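Local coordinates for protein probable thiosulfate sulfurtransferase (Thermus thermophilus, PDB 2EG4) that probably transfers sulfur from thiosulfate to an acceptor such as cyanide, as rhodanese-like enzymes do, and binds a zinc ion, at residues A[5-10]-A[63-68]. Sequence-based numbering, arbitrary orientation.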
ATOM      1  N   GLU A   5      14.382  -8.273  15.217  1.00 23.44           N
ATOM      2  CA  GLU A   5      14.428  -9.634  15.748  1.00 23.05           C
ATOM      3  C   GLU A   5      13.164 -10.467  15.598  1.00 24.26           C
ATOM      4  O   GLU A   5      12.046  -9.956  15.721  1.00 24.83           O
ATOM      5  CB  GLU A   5      14.796  -9.611  17.236  1.00 27.05           C
ATOM      6  CG  GLU A   5      16.076  -8.890  17.514  1.00 23.35           C
ATOM      7  CD  GLU A   5      17.214  -9.437  16.668  1.00 21.08           C
ATOM      8  OE1 GLU A   5      17.523 -10.637  16.815  1.00 24.98           O
ATOM      9  OE2 GLU A   5      17.771  -8.655  15.862  1.00 23.60           O
ATOM     10  N   ASP A   6      13.367 -11.755  15.338  1.00 25.24           N
ATOM     11  CA  ASP A   6      12.293 -12.747  15.223  1.00 26.74           C
ATOM     12  C   ASP A   6      11.188 -12.328  14.282  1.00 26.94           C
ATOM     13  O   ASP A   6       9.999 -12.490  14.585  1.00 27.83           O
ATOM     14  CB  ASP A   6      11.677 -13.019  16.595  1.00 29.54           C
ATOM     15  CG  ASP A   6      12.719 -13.316  17.652  1.00 38.15           C
ATOM     16  OD1 ASP A   6      13.480 -14.295  17.478  1.00 39.20           O
ATOM     17  OD2 ASP A   6      12.773 -12.565  18.653  1.00 40.69           O
ATOM     18  N   ALA A   7      11.574 -11.802  13.132  1.00 23.64           N
ATOM     19  CA  ALA A   7      10.580 -11.354  12.181  1.00 21.88           C
ATOM     20  C   ALA A   7       9.989 -12.486  11.382  1.00 23.48           C
ATOM     21  O   ALA A   7      10.592 -13.554  11.224  1.00 22.75           O
ATOM     22  CB  ALA A   7      11.194 -10.331  11.246  1.00 24.14           C
ATOM     23  N   VAL A   8       8.765 -12.267  10.906  1.00 19.69           N
ATOM     24  CA  VAL A   8       8.150 -13.231  10.022  1.00 19.56           C
ATOM     25  C   VAL A   8       8.407 -12.546   8.691  1.00 18.60           C
ATOM     26  O   VAL A   8       8.176 -11.338   8.541  1.00 18.91           O
ATOM     27  CB  VAL A   8       6.634 -13.382  10.240  1.00 18.68           C
ATOM     28  CG1 VAL A   8       6.039 -14.237   9.120  1.00 23.16           C
ATOM     29  CG2 VAL A   8       6.376 -14.072  11.585  1.00 22.94           C
ATOM     30  N   LEU A   9       8.906 -13.315   7.738  1.00 17.52           N
ATOM     31  CA  LEU A   9       9.210 -12.775   6.422  1.00 14.44           C
ATOM     32  C   LEU A   9       8.061 -13.029   5.445  1.00 15.22           C
ATOM     33  O   LEU A   9       7.485 -14.106   5.424  1.00 16.86           O
ATOM     34  CB  LEU A   9      10.480 -13.451   5.896  1.00 15.90           C
ATOM     35  CG  LEU A   9      11.716 -13.172   6.745  1.00 17.97           C
ATOM     36  CD1 LEU A   9      12.853 -14.136   6.374  1.00 18.86           C
ATOM     37  CD2 LEU A   9      12.129 -11.746   6.549  1.00 23.56           C
ATOM     38  N   VAL A  10       7.739 -12.011   4.644  1.00 14.99           N
ATOM     39  CA  VAL A  10       6.689 -12.093   3.625  1.00 15.83           C
ATOM     40  C   VAL A  10       7.300 -11.655   2.293  1.00 13.65           C
ATOM     41  O   VAL A  10       7.819 -10.560   2.172  1.00 15.54           O
ATOM     42  CB  VAL A  10       5.490 -11.185   3.984  1.00 16.23           C
ATOM     43  CG1 VAL A  10       4.461 -11.158   2.830  1.00 14.06           C
ATOM     44  CG2 VAL A  10       4.858 -11.723   5.277  1.00 17.69           C
ATOM     45  N   PRO A  63       7.408  -8.521  14.483  1.00 26.86           N
ATOM     46  CA  PRO A  63       7.487  -7.627  13.326  1.00 26.32           C
ATOM     47  C   PRO A  63       7.459  -8.442  12.043  1.00 24.10           C
ATOM     48  O   PRO A  63       7.844  -9.615  12.030  1.00 24.20           O
ATOM     49  CB  PRO A  63       8.835  -6.948  13.526  1.00 26.04           C
ATOM     50  CG  PRO A  63       9.671  -8.100  14.012  1.00 23.40           C
ATOM     51  CD  PRO A  63       8.755  -8.799  15.020  1.00 24.49           C
ATOM     52  N   VAL A  64       6.978  -7.828  10.970  1.00 21.75           N
ATOM     53  CA  VAL A  64       6.934  -8.504   9.680  1.00 19.22           C
ATOM     54  C   VAL A  64       7.846  -7.751   8.727  1.00 16.92           C
ATOM     55  O   VAL A  64       7.822  -6.519   8.652  1.00 18.57           O
ATOM     56  CB  VAL A  64       5.494  -8.541   9.078  1.00 19.51           C
ATOM     57  CG1 VAL A  64       5.533  -9.126   7.633  1.00 21.87           C
ATOM     58  CG2 VAL A  64       4.599  -9.399   9.959  1.00 24.58           C
ATOM     59  N   VAL A  65       8.686  -8.493   8.013  1.00 15.71           N
ATOM     60  CA  VAL A  65       9.573  -7.873   7.043  1.00 15.18           C
ATOM     61  C   VAL A  65       9.111  -8.338   5.670  1.00 16.25           C
ATOM     62  O   VAL A  65       9.126  -9.531   5.387  1.00 15.81           O
ATOM     63  CB  VAL A  65      11.056  -8.305   7.230  1.00 17.04           C
ATOM     64  CG1 VAL A  65      11.896  -7.764   6.079  1.00 20.82           C
ATOM     65  CG2 VAL A  65      11.600  -7.726   8.547  1.00 17.72           C
ATOM     66  N   LEU A  66       8.680  -7.395   4.837  1.00 15.02           N
ATOM     67  CA  LEU A  66       8.229  -7.766   3.496  1.00 14.54           C
ATOM     68  C   LEU A  66       9.333  -7.461   2.485  1.00 13.82           C
ATOM     69  O   LEU A  66       9.963  -6.402   2.548  1.00 15.08           O
ATOM     70  CB  LEU A  66       6.965  -6.998   3.100  1.00 15.30           C
ATOM     71  CG  LEU A  66       5.722  -7.217   3.982  1.00 13.41           C
ATOM     72  CD1 LEU A  66       5.662  -6.126   5.067  1.00 17.63           C
ATOM     73  CD2 LEU A  66       4.457  -7.168   3.111  1.00 15.14           C
ATOM     74  N   TYR A  67       9.565  -8.366   1.540  1.00 14.26           N
ATOM     75  CA  TYR A  67      10.611  -8.106   0.565  1.00 12.64           C
ATOM     76  C   TYR A  67      10.168  -8.388  -0.873  1.00 15.37           C
ATOM     77  O   TYR A  67       9.276  -9.197  -1.119  1.00 14.33           O
ATOM     78  CB  TYR A  67      11.883  -8.920   0.908  1.00 12.90           C
ATOM     79  CG  TYR A  67      11.758 -10.424   0.735  1.00 12.69           C
ATOM     80  CD1 TYR A  67      12.015 -11.038  -0.500  1.00 11.21           C
ATOM     81  CD2 TYR A  67      11.391 -11.239   1.810  1.00 14.73           C
ATOM     82  CE1 TYR A  67      11.907 -12.429  -0.656  1.00 13.65           C
ATOM     83  CE2 TYR A  67      11.290 -12.636   1.671  1.00 15.35           C
ATOM     84  CZ  TYR A  67      11.545 -13.220   0.434  1.00 14.25           C
ATOM     85  OH  TYR A  67      11.448 -14.589   0.296  1.00 15.64           O
ATOM     86  N   ASP A  68      10.798  -7.693  -1.813  1.00 13.76           N
ATOM     87  CA  ASP A  68      10.509  -7.829  -3.236  1.00 13.44           C
ATOM     88  C   ASP A  68      11.758  -7.272  -3.931  1.00 12.47           C
ATOM     89  O   ASP A  68      12.679  -6.756  -3.279  1.00 14.33           O
ATOM     90  CB  ASP A  68       9.253  -7.020  -3.602  1.00 13.32           C
ATOM     91  CG  ASP A  68       8.595  -7.485  -4.894  1.00 15.20           C
ATOM     92  OD1 ASP A  68       9.281  -8.044  -5.781  1.00 13.32           O
ATOM     93  OD2 ASP A  68       7.367  -7.262  -5.018  1.00 16.74           O
TER
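With Val64 CG1 anti to its backbone N (chi1 174°) and Val10 CG2 beside its own N, anti to the carbonyl carbon, these two methyls meet at 3.6 Å. The two valine side chains cross obliquely. The other Val10 branch, CG1, rests on Leu66 CD2, and these two side chains run side by side in the same direction. Beyond them, Leu66 packs on helix 73-84 and Val10 on Leu29. On the other face of the sheet, Leu9 CD2 lies 3.7 Å from Val65 CB. Val65 CG2 also touches Ala7 CB at 3.8 Å, just before the strand begins. The two strands, 8-11 and 64-67, are parallel neighbours in the middle of the four-stranded sheet of the first rhodanese-like domain, with strand order 2-1-3-4. Between them the chain makes helix 15-20, strand 27-28, which pairs with the far side of 8-11, and helix 41-57. Backbone bonds alternate as in a regular parallel ladder: Val8 N to Pro63 O at 3.0 Å, then Val65 N to Val8 O, Val10 N to Val65 O and Tyr67 N to Val10 O, each at 2.9 Å. Pro63, after a cis peptide bond, sets its CG against Glu5 O at 3.5 Å. At the other end, Leu9 CB comes to the edge of the Tyr67 ring, whose hydroxyl is hydrogen-bonded to Leu23 N.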